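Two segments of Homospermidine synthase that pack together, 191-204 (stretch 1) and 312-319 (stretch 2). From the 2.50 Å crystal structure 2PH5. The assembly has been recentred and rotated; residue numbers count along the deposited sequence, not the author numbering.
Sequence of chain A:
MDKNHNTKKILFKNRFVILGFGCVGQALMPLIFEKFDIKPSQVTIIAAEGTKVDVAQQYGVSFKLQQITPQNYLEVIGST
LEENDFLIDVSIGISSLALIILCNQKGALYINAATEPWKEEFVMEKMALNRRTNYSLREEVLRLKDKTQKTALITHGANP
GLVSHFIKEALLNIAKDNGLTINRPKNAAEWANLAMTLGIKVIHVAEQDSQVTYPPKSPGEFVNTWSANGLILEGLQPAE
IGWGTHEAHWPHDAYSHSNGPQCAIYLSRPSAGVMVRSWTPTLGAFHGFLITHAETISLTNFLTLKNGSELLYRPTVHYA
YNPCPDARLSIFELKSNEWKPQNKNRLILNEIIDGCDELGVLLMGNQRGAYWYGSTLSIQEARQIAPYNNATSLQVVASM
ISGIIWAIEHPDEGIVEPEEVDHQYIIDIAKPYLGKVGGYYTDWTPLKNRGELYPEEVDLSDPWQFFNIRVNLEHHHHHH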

# COMPACT_ATOMS: atom_id res chain seq x y z
N TRP A 191 -5.54 38.77 6.17
CA TRP A 191 -5.71 37.48 5.50
C TRP A 191 -6.45 36.53 6.42
O TRP A 191 -7.34 35.80 5.99
N ALA A 192 -6.08 36.55 7.70
CA ALA A 192 -6.72 35.70 8.69
C ALA A 192 -8.19 36.09 8.78
O ALA A 192 -9.07 35.23 8.80
N ASN A 193 -8.44 37.40 8.81
CA ASN A 193 -9.80 37.92 8.91
C ASN A 193 -10.67 37.48 7.74
O ASN A 193 -11.83 37.12 7.93
N LEU A 194 -10.10 37.51 6.53
CA LEU A 194 -10.82 37.08 5.34
C LEU A 194 -11.13 35.59 5.45
O LEU A 194 -12.19 35.14 5.02
N ALA A 195 -10.20 34.83 6.02
CA ALA A 195 -10.43 33.39 6.16
C ALA A 195 -11.60 33.12 7.10
O ALA A 195 -12.45 32.28 6.82
N MSE A 196 -11.63 33.85 8.21
CA MSE A 196 -12.70 33.67 9.18
C MSE A 196 -14.05 34.16 8.64
O MSE A 196 -15.06 33.47 8.78
N THR A 197 -14.06 35.33 8.02
CA THR A 197 -15.30 35.88 7.47
C THR A 197 -15.88 34.95 6.41
O THR A 197 -17.08 34.97 6.15
N LEU A 198 -15.03 34.12 5.80
CA LEU A 198 -15.48 33.16 4.79
C LEU A 198 -15.89 31.80 5.36
O LEU A 198 -16.33 30.92 4.62
N GLY A 199 -15.73 31.60 6.67
CA GLY A 199 -16.13 30.35 7.29
C GLY A 199 -15.20 29.16 7.14
O GLY A 199 -15.60 28.01 7.36
N ILE A 200 -13.95 29.43 6.78
CA ILE A 200 -12.96 28.40 6.62
C ILE A 200 -12.66 27.77 7.96
O ILE A 200 -12.16 28.43 8.87
N LYS A 201 -12.98 26.49 8.08
CA LYS A 201 -12.75 25.76 9.32
C LYS A 201 -11.50 24.90 9.24
O LYS A 201 -10.86 24.62 10.25
N VAL A 202 -11.15 24.48 8.03
CA VAL A 202 -9.98 23.64 7.83
C VAL A 202 -9.40 23.76 6.42
O VAL A 202 -10.13 23.83 5.43
N ILE A 203 -8.07 23.81 6.36
CA ILE A 203 -7.33 23.90 5.10
C ILE A 203 -6.41 22.69 4.96
O ILE A 203 -5.63 22.40 5.86
N HIS A 204 -6.50 22.00 3.83
CA HIS A 204 -5.63 20.85 3.58
C HIS A 204 -4.71 21.15 2.41
O HIS A 204 -5.06 21.91 1.50
N LEU A 312 -9.26 34.21 18.74
CA LEU A 312 -10.66 34.25 18.36
C LEU A 312 -10.90 33.23 17.25
O LEU A 312 -11.85 32.45 17.31
N TYR A 313 -10.02 33.23 16.25
CA TYR A 313 -10.13 32.34 15.11
C TYR A 313 -8.82 31.71 14.64
O TYR A 313 -7.75 32.31 14.71
N ARG A 314 -8.94 30.49 14.13
CA ARG A 314 -7.80 29.75 13.63
C ARG A 314 -8.31 28.46 13.01
O ARG A 314 -9.01 27.69 13.64
N PRO A 315 -7.97 28.23 11.73
CA PRO A 315 -8.40 27.01 11.05
C PRO A 315 -7.45 25.86 11.33
O PRO A 315 -6.33 26.07 11.80
N THR A 316 -7.90 24.64 11.08
CA THR A 316 -7.05 23.48 11.26
C THR A 316 -6.27 23.37 9.96
O THR A 316 -6.83 23.56 8.87
N VAL A 317 -4.97 23.10 10.07
CA VAL A 317 -4.11 22.98 8.89
C VAL A 317 -3.16 21.80 9.00
O VAL A 317 -2.44 21.65 9.99
N HIS A 318 -3.17 20.96 7.96
CA HIS A 318 -2.29 19.81 7.90
C HIS A 318 -2.23 19.29 6.47
O HIS A 318 -2.99 19.73 5.60
N TYR A 319 -1.32 18.35 6.24
CA TYR A 319 -1.07 17.76 4.93
C TYR A 319 -1.85 16.44 4.74
O TYR A 319 -1.97 15.65 5.67

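Stretch 2 meets stretch 1 first at the end of a helix and then along a parallel pair of strands. Leu 312 points toward stretch 1 without reaching contact. Tyr 313 does the most work, with 118 Å² covered. Its chi1 is t, which lays the ring along the last turn of the helix. Met 196, a selenomethionine with chi1 t, places CB 3.4 Å from Tyr 313 CD2, over one face of the ring, while its end leads away. Ala 195 brings CB to 3.8 Å from Tyr 313 CE2; its small methyl lets the ring lie close to the helix. Beyond Ala 195 the chain turns at Gly 199, whose positive phi suits glycine, in a Schellman motif. After the turn, Ile 200 O lies at the ring edge, where Tyr 313 OH donates it a 2.7 Å hydrogen bond. A tyrosine thus supplies both a flat apolar surface and a polar tip.

Arg 314 points away and makes no contact. Pro 315 faces stretch 1, its CB lying 4.5 Å from Ile 200 CG2. Thr 316 N donates to Lys 201 O (3.1 Å), and Thr 316 O accepts from Ile 203 N (2.8 Å).

From here side chains alternate between sheet faces. Thr 316 (chi1 m) shares one with Val 202 (p), whose CG2 lies 4.1 Å from Thr 316 CB; the Thr 316 hydroxyl is satisfied elsewhere in the structure. On the other face Val 317 (t) sets CG2 4.3 Å from CB of Ile 203 (m), two beta-branched residues well suited to strands. His 318 (p) returns to the first face beside His 204 (m), their rings oblique and their NE2 atoms 3.0 Å apart.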

# COMPACT_ATOMS: atom_id res chain seq x y z
CB TRP A 191 -4.35 36.89 5.13
CG TRP A 191 -3.78 37.41 3.85
CD1 TRP A 191 -2.65 38.16 3.69
CD2 TRP A 191 -4.33 37.24 2.54
NE1 TRP A 191 -2.46 38.46 2.37
CE2 TRP A 191 -3.48 37.91 1.64
CE3 TRP A 191 -5.47 36.60 2.03
CZ2 TRP A 191 -3.72 37.95 0.26
CZ3 TRP A 191 -5.71 36.63 0.66
CH2 TRP A 191 -4.84 37.30 -0.21
CB ALA A 192 -6.04 35.88 10.04
CB ASN A 193 -9.75 39.44 9.01
CG ASN A 193 -11.08 40.09 8.74
OD1 ASN A 193 -11.41 40.41 7.59
ND2 ASN A 193 -11.88 40.27 9.79
CB LEU A 194 -9.98 37.32 4.08
CG LEU A 194 -10.53 36.65 2.81
CD1 LEU A 194 -11.89 37.22 2.48
CD2 LEU A 194 -9.57 36.86 1.65
CB ALA A 195 -9.17 32.70 6.69
CB MSE A 196 -12.37 34.42 10.45
CG MSE A 196 -13.46 34.33 11.50
SE MSE A 196 -13.23 35.68 12.86
CE MSE A 196 -14.17 37.11 11.94
CB THR A 197 -15.07 37.32 6.91
OG1 THR A 197 -16.27 37.79 6.27
CG2 THR A 197 -13.94 37.36 5.92
CB LEU A 198 -14.39 32.96 3.73
CG LEU A 198 -14.45 33.92 2.53
CD1 LEU A 198 -14.87 35.31 2.97
CD2 LEU A 198 -13.10 33.94 1.86
CB ILE A 200 -11.66 28.97 6.07
CG1 ILE A 200 -11.95 29.80 4.82
CG2 ILE A 200 -10.69 27.84 5.75
CD1 ILE A 200 -12.60 29.01 3.70
CB LYS A 201 -13.95 24.87 9.64
CG LYS A 201 -15.22 25.63 9.97
CD LYS A 201 -16.38 24.66 10.15
CE LYS A 201 -17.62 25.35 10.66
NZ LYS A 201 -18.63 24.33 11.05
CB VAL A 202 -10.32 22.15 8.15
CG1 VAL A 202 -11.57 21.74 7.42
CG2 VAL A 202 -9.16 21.23 7.75
CB ILE A 203 -6.43 25.16 5.06
CG1 ILE A 203 -7.28 26.44 5.02
CG2 ILE A 203 -5.53 25.10 3.84
CD1 ILE A 203 -6.44 27.72 4.86
CB HIS A 204 -6.43 19.60 3.18
CG HIS A 204 -7.12 18.91 4.31
ND1 HIS A 204 -7.99 17.85 4.11
CD2 HIS A 204 -7.08 19.11 5.65
CE1 HIS A 204 -8.45 17.44 5.28
NE2 HIS A 204 -7.92 18.19 6.23
CB LEU A 312 -11.01 35.65 17.86
CG LEU A 312 -10.60 36.80 18.79
CD1 LEU A 312 -10.89 38.14 18.12
CD2 LEU A 312 -11.36 36.68 20.10
CB TYR A 313 -10.73 33.07 13.93
CG TYR A 313 -10.58 32.32 12.63
CD1 TYR A 313 -11.38 31.21 12.36
CD2 TYR A 313 -9.67 32.73 11.65
CE1 TYR A 313 -11.29 30.53 11.14
CE2 TYR A 313 -9.56 32.07 10.43
CZ TYR A 313 -10.38 30.98 10.18
OH TYR A 313 -10.33 30.37 8.95
CB ARG A 314 -6.86 29.43 14.78
CG ARG A 314 -5.67 28.60 14.38
CD ARG A 314 -5.04 27.96 15.62
NE ARG A 314 -4.31 28.92 16.43
CZ ARG A 314 -3.99 28.73 17.70
NH1 ARG A 314 -4.34 27.61 18.32
NH2 ARG A 314 -3.30 29.66 18.35
CB PRO A 315 -8.37 27.42 9.58
CG PRO A 315 -7.18 28.33 9.54
CD PRO A 315 -7.37 29.18 10.78
CB THR A 316 -7.91 22.20 11.52
OG1 THR A 316 -8.38 22.21 12.87
CG2 THR A 316 -7.10 20.93 11.27
CB VAL A 317 -3.24 24.24 8.68
CG1 VAL A 317 -2.45 24.10 7.38
CG2 VAL A 317 -4.12 25.49 8.65
CB HIS A 318 -2.74 18.71 8.88
CG HIS A 318 -4.02 18.04 8.51
ND1 HIS A 318 -4.14 17.20 7.41
CD2 HIS A 318 -5.23 18.02 9.12
CE1 HIS A 318 -5.36 16.70 7.37
NE2 HIS A 318 -6.05 17.18 8.40
CB TYR A 319 0.46 17.53 4.82
CG TYR A 319 1.04 17.31 3.44
CD1 TYR A 319 2.36 16.85 3.28
CD2 TYR A 319 0.28 17.53 2.29
CE1 TYR A 319 2.90 16.63 2.00
CE2 TYR A 319 0.80 17.31 1.01
CZ TYR A 319 2.11 16.86 0.87
OH TYR A 319 2.63 16.66 -0.39